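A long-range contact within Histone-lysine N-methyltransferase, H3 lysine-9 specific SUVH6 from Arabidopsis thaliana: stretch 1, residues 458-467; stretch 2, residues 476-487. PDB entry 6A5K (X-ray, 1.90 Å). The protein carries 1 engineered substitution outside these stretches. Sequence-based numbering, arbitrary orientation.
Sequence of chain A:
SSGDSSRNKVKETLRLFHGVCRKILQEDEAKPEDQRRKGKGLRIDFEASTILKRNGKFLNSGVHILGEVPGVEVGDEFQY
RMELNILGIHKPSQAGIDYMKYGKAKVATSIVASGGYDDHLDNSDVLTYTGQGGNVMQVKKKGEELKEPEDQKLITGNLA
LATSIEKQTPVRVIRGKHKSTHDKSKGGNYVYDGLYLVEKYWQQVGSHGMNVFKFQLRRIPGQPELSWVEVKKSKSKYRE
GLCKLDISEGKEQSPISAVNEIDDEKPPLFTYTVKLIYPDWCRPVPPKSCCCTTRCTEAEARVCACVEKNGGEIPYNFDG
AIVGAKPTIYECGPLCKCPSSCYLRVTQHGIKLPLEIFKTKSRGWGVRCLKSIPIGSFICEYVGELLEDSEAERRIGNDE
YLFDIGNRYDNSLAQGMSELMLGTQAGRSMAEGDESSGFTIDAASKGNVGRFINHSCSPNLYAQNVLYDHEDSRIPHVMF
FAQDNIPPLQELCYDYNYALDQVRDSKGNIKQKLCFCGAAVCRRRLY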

# COMPACT_ATOMS: atom_id res chain seq x y z
N SER A 458 8.35 4.64 -9.73
CA SER A 458 7.24 3.72 -9.55
C SER A 458 6.83 3.68 -8.08
O SER A 458 7.00 2.67 -7.41
CB SER A 458 7.59 2.31 -10.05
OG SER A 458 6.44 1.49 -10.07
N PRO A 459 6.28 4.80 -7.58
CA PRO A 459 6.05 5.01 -6.15
C PRO A 459 4.89 4.20 -5.57
O PRO A 459 3.99 3.81 -6.31
CB PRO A 459 5.72 6.50 -6.08
CG PRO A 459 5.02 6.77 -7.38
CD PRO A 459 5.75 5.91 -8.40
N ASN A 460 4.92 3.95 -4.26
CA ASN A 460 3.79 3.29 -3.60
C ASN A 460 2.96 4.27 -2.77
O ASN A 460 1.94 3.89 -2.18
CB ASN A 460 4.27 2.11 -2.73
CG ASN A 460 5.43 2.48 -1.81
OD1 ASN A 460 5.67 3.65 -1.54
ND2 ASN A 460 6.13 1.46 -1.29
N LEU A 461 3.38 5.53 -2.75
CA LEU A 461 2.61 6.59 -2.08
C LEU A 461 2.27 7.71 -3.05
O LEU A 461 2.93 7.89 -4.07
CB LEU A 461 3.38 7.20 -0.90
CG LEU A 461 3.93 6.36 0.26
CD1 LEU A 461 4.44 7.28 1.38
CD2 LEU A 461 2.89 5.38 0.79
N TYR A 462 1.24 8.48 -2.73
CA TYR A 462 1.03 9.75 -3.41
C TYR A 462 0.65 10.83 -2.42
O TYR A 462 0.16 10.54 -1.32
CB TYR A 462 -0.04 9.65 -4.50
CG TYR A 462 -1.40 9.20 -4.02
CD1 TYR A 462 -1.74 7.86 -4.01
CD2 TYR A 462 -2.36 10.13 -3.59
CE1 TYR A 462 -2.99 7.43 -3.59
CE2 TYR A 462 -3.62 9.70 -3.16
CZ TYR A 462 -3.92 8.35 -3.16
OH TYR A 462 -5.17 7.90 -2.75
N ALA A 463 0.88 12.07 -2.83
CA ALA A 463 0.53 13.25 -2.03
C ALA A 463 -0.91 13.66 -2.31
O ALA A 463 -1.38 13.63 -3.45
CB ALA A 463 1.48 14.41 -2.32
N GLN A 464 -1.61 14.04 -1.25
CA GLN A 464 -3.01 14.38 -1.30
C GLN A 464 -3.24 15.65 -0.48
O GLN A 464 -2.93 15.68 0.72
CB GLN A 464 -3.87 13.24 -0.75
CG GLN A 464 -5.36 13.55 -0.66
CD GLN A 464 -5.96 13.87 -2.02
OE1 GLN A 464 -5.92 13.04 -2.93
NE2 GLN A 464 -6.49 15.08 -2.16
N ASN A 465 -3.77 16.68 -1.12
CA ASN A 465 -4.09 17.92 -0.43
C ASN A 465 -5.33 17.74 0.44
O ASN A 465 -6.35 17.24 -0.03
CB ASN A 465 -4.31 19.06 -1.43
CG ASN A 465 -3.02 19.51 -2.09
OD1 ASN A 465 -1.93 19.22 -1.62
ND2 ASN A 465 -3.15 20.24 -3.19
N VAL A 466 -5.22 18.15 1.71
CA VAL A 466 -6.34 18.05 2.65
C VAL A 466 -6.54 19.37 3.40
O VAL A 466 -5.58 20.00 3.83
CB VAL A 466 -6.14 16.90 3.67
CG1 VAL A 466 -7.31 16.85 4.68
CG2 VAL A 466 -6.01 15.56 2.96
N LEU A 467 -7.79 19.79 3.53
CA LEU A 467 -8.14 20.94 4.35
C LEU A 467 -9.06 20.50 5.49
O LEU A 467 -9.97 19.69 5.27
CB LEU A 467 -8.82 22.02 3.51
CG LEU A 467 -7.92 22.69 2.46
CD1 LEU A 467 -8.75 23.48 1.45
CD2 LEU A 467 -6.90 23.60 3.15
N PRO A 476 -2.83 23.94 1.56
CA PRO A 476 -3.44 22.73 2.11
C PRO A 476 -2.40 21.89 2.85
O PRO A 476 -1.19 22.05 2.62
CB PRO A 476 -3.95 22.01 0.87
CG PRO A 476 -3.01 22.42 -0.21
CD PRO A 476 -2.70 23.87 0.09
N HIS A 477 -2.87 21.03 3.74
CA HIS A 477 -2.02 20.01 4.33
C HIS A 477 -1.61 19.02 3.25
O HIS A 477 -2.43 18.62 2.42
CB HIS A 477 -2.75 19.28 5.46
CG HIS A 477 -3.08 20.15 6.63
ND1 HIS A 477 -2.20 20.38 7.66
CD2 HIS A 477 -4.20 20.86 6.92
CE1 HIS A 477 -2.76 21.19 8.54
NE2 HIS A 477 -3.97 21.50 8.11
N VAL A 478 -0.34 18.63 3.24
CA VAL A 478 0.13 17.62 2.29
C VAL A 478 0.15 16.27 3.00
O VAL A 478 0.99 16.03 3.88
CB VAL A 478 1.51 17.99 1.71
CG1 VAL A 478 2.08 16.84 0.88
CG2 VAL A 478 1.38 19.27 0.87
N MSE A 479 -0.78 15.40 2.64
CA MSE A 479 -0.96 14.12 3.33
C MSE A 479 -0.62 12.97 2.39
O MSE A 479 -1.16 12.89 1.29
CB MSE A 479 -2.40 13.97 3.82
CG MSE A 479 -2.92 15.18 4.61
SE MSE A 479 -1.85 15.43 6.21
CE MSE A 479 -3.19 16.23 7.39
N PHE A 480 0.25 12.06 2.82
CA PHE A 480 0.59 10.91 1.98
C PHE A 480 -0.33 9.71 2.20
O PHE A 480 -0.67 9.38 3.34
CB PHE A 480 2.04 10.50 2.20
CG PHE A 480 3.01 11.57 1.85
CD1 PHE A 480 3.30 11.85 0.53
CD2 PHE A 480 3.63 12.32 2.84
CE1 PHE A 480 4.20 12.84 0.19
CE2 PHE A 480 4.52 13.32 2.51
CZ PHE A 480 4.81 13.58 1.19
N PHE A 481 -0.72 9.08 1.09
CA PHE A 481 -1.56 7.88 1.11
C PHE A 481 -0.91 6.74 0.32
O PHE A 481 -0.25 6.97 -0.69
CB PHE A 481 -2.94 8.17 0.49
CG PHE A 481 -3.85 8.98 1.37
CD1 PHE A 481 -3.78 10.37 1.37
CD2 PHE A 481 -4.79 8.36 2.18
CE1 PHE A 481 -4.62 11.13 2.17
CE2 PHE A 481 -5.63 9.11 2.99
CZ PHE A 481 -5.55 10.49 2.98
N ALA A 482 -1.13 5.50 0.77
CA ALA A 482 -0.67 4.33 0.02
C ALA A 482 -1.52 4.07 -1.23
O ALA A 482 -2.75 4.14 -1.18
CB ALA A 482 -0.68 3.09 0.92
N GLN A 483 -0.87 3.78 -2.36
CA GLN A 483 -1.61 3.37 -3.56
C GLN A 483 -1.35 1.91 -3.95
O GLN A 483 -1.69 1.47 -5.05
CB GLN A 483 -1.30 4.31 -4.74
CG GLN A 483 0.15 4.38 -5.20
CD GLN A 483 0.30 5.18 -6.49
OE1 GLN A 483 -0.63 5.88 -6.90
NE2 GLN A 483 1.46 5.08 -7.13
N ASP A 484 -0.75 1.15 -3.02
CA ASP A 484 -0.66 -0.30 -3.10
C ASP A 484 -1.00 -0.88 -1.73
O ASP A 484 -1.00 -0.16 -0.74
CB ASP A 484 0.74 -0.79 -3.47
CG ASP A 484 1.26 -0.17 -4.75
OD1 ASP A 484 2.42 0.31 -4.73
OD2 ASP A 484 0.55 -0.21 -5.77
N ASN A 485 -1.27 -2.18 -1.69
CA ASN A 485 -1.09 -2.93 -0.45
C ASN A 485 0.40 -3.16 -0.27
O ASN A 485 1.00 -3.95 -0.99
CB ASN A 485 -1.85 -4.26 -0.49
CG ASN A 485 -3.35 -4.07 -0.46
OD1 ASN A 485 -3.89 -3.44 0.45
ND2 ASN A 485 -4.04 -4.61 -1.46
N ILE A 486 1.01 -2.44 0.66
CA ILE A 486 2.47 -2.44 0.77
C ILE A 486 2.96 -3.52 1.73
O ILE A 486 2.47 -3.62 2.85
CB ILE A 486 2.98 -1.06 1.24
CG1 ILE A 486 2.40 0.06 0.36
CG2 ILE A 486 4.51 -1.02 1.21
CD1 ILE A 486 2.79 1.48 0.82
N PRO A 487 3.94 -4.33 1.30
CA PRO A 487 4.54 -5.33 2.18
C PRO A 487 5.26 -4.66 3.34
O PRO A 487 5.69 -3.52 3.19
CB PRO A 487 5.55 -6.06 1.28
CG PRO A 487 5.11 -5.74 -0.13
CD PRO A 487 4.52 -4.37 -0.06
O HOH W 1 -5.20 5.00 -2.62

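Two neighbouring strands of one chain that run in opposite senses solve a recurring problem: backbone polar groups are paired at every second position, while alternate side chains are delivered to opposite faces. The pairing of residues 461-467 with 477-482 in SUVH6 is a compact example. The strands lie 141° apart in direction, antiparallel but markedly twisted, and the two stretches together bury 987 Å² between them.

Stretch 2 begins with Pro 476, which has no amide hydrogen to offer and contributes its ring instead. Its CG lies 3.5 Å from Asn 465 CG, and Leu 467 CD2 reaches to 4.1 Å from Pro 476 CB, so the ring packs against side chains from stretch 1 just before the first hydrogen-bonded pair. The hydrogen bonding starts one residue later. His 477 N donates to Val 466 O at 2.9 Å, and Val 466 N donates to His 477 O, also at 2.9 Å, the reciprocal pair that defines a hydrogen-bonded site in an antiparallel sheet.

Val 478 sits opposite Asn 465 at a non-hydrogen-bonded site, where neither amide points at its partner. Small contacts fill such places: Asn 465 CA approaches His 477 O at 3.4 Å in a CA-H...O contact, and Val 478 CG1 touches Ala 463 CB at 4.1 Å, a diagonal meeting on the face these two residues share.

At Met 479, a selenomethionine, the reciprocal bonds return. Met 479 N donates to Gln 464 O at 2.9 Å; the bond from Gln 464 N to Met 479 O is short, at 2.8 Å, but noticeably bent, with an angle of 133°. On this face the Met 479 side chain leans on Val 466, CG to CG2 at 3.5 Å, a close apolar contact one step diagonally along the ladder.

Phe 480 turns to the other face, across from Ala 463. Ala 463 CB, the methyl carbon, lies 4.0 Å from Phe 480 CE1, while Leu 461 CD1 comes within 4.1 Å of Phe 480 CB. Together with Val 478 and Ala 482, these residues make that face largely hydrophobic.

Phe 481 and Tyr 462 form the next hydrogen-bonded pair, with Tyr 462 N to Phe 481 O at 2.9 Å and Phe 481 N to Tyr 462 O at 3.0 Å. Their side chains also meet: Phe 481 CB lies over the face of the tyrosine ring, 4.1 Å from its centroid, in a CH-pi contact. The Phe 481 ring meanwhile reaches Gln 464, CD1 to CB at 3.6 Å.

Ala 482 ends the strand opposite Leu 461, and a water links its carbonyl oxygen to the Tyr 462 hydroxyl. Beyond it, Gln 483 grips the incoming loop twice: its N donates to Asn 460 O at 2.8 Å, and its side-chain NE2 donates to Pro 459 O at 2.9 Å. The amide side chain thus continues the bonding past the strand's end. Finally, Ile 486 CD1 packs against Leu 461 CD2 at 3.9 Å, returning the chain to apolar contact.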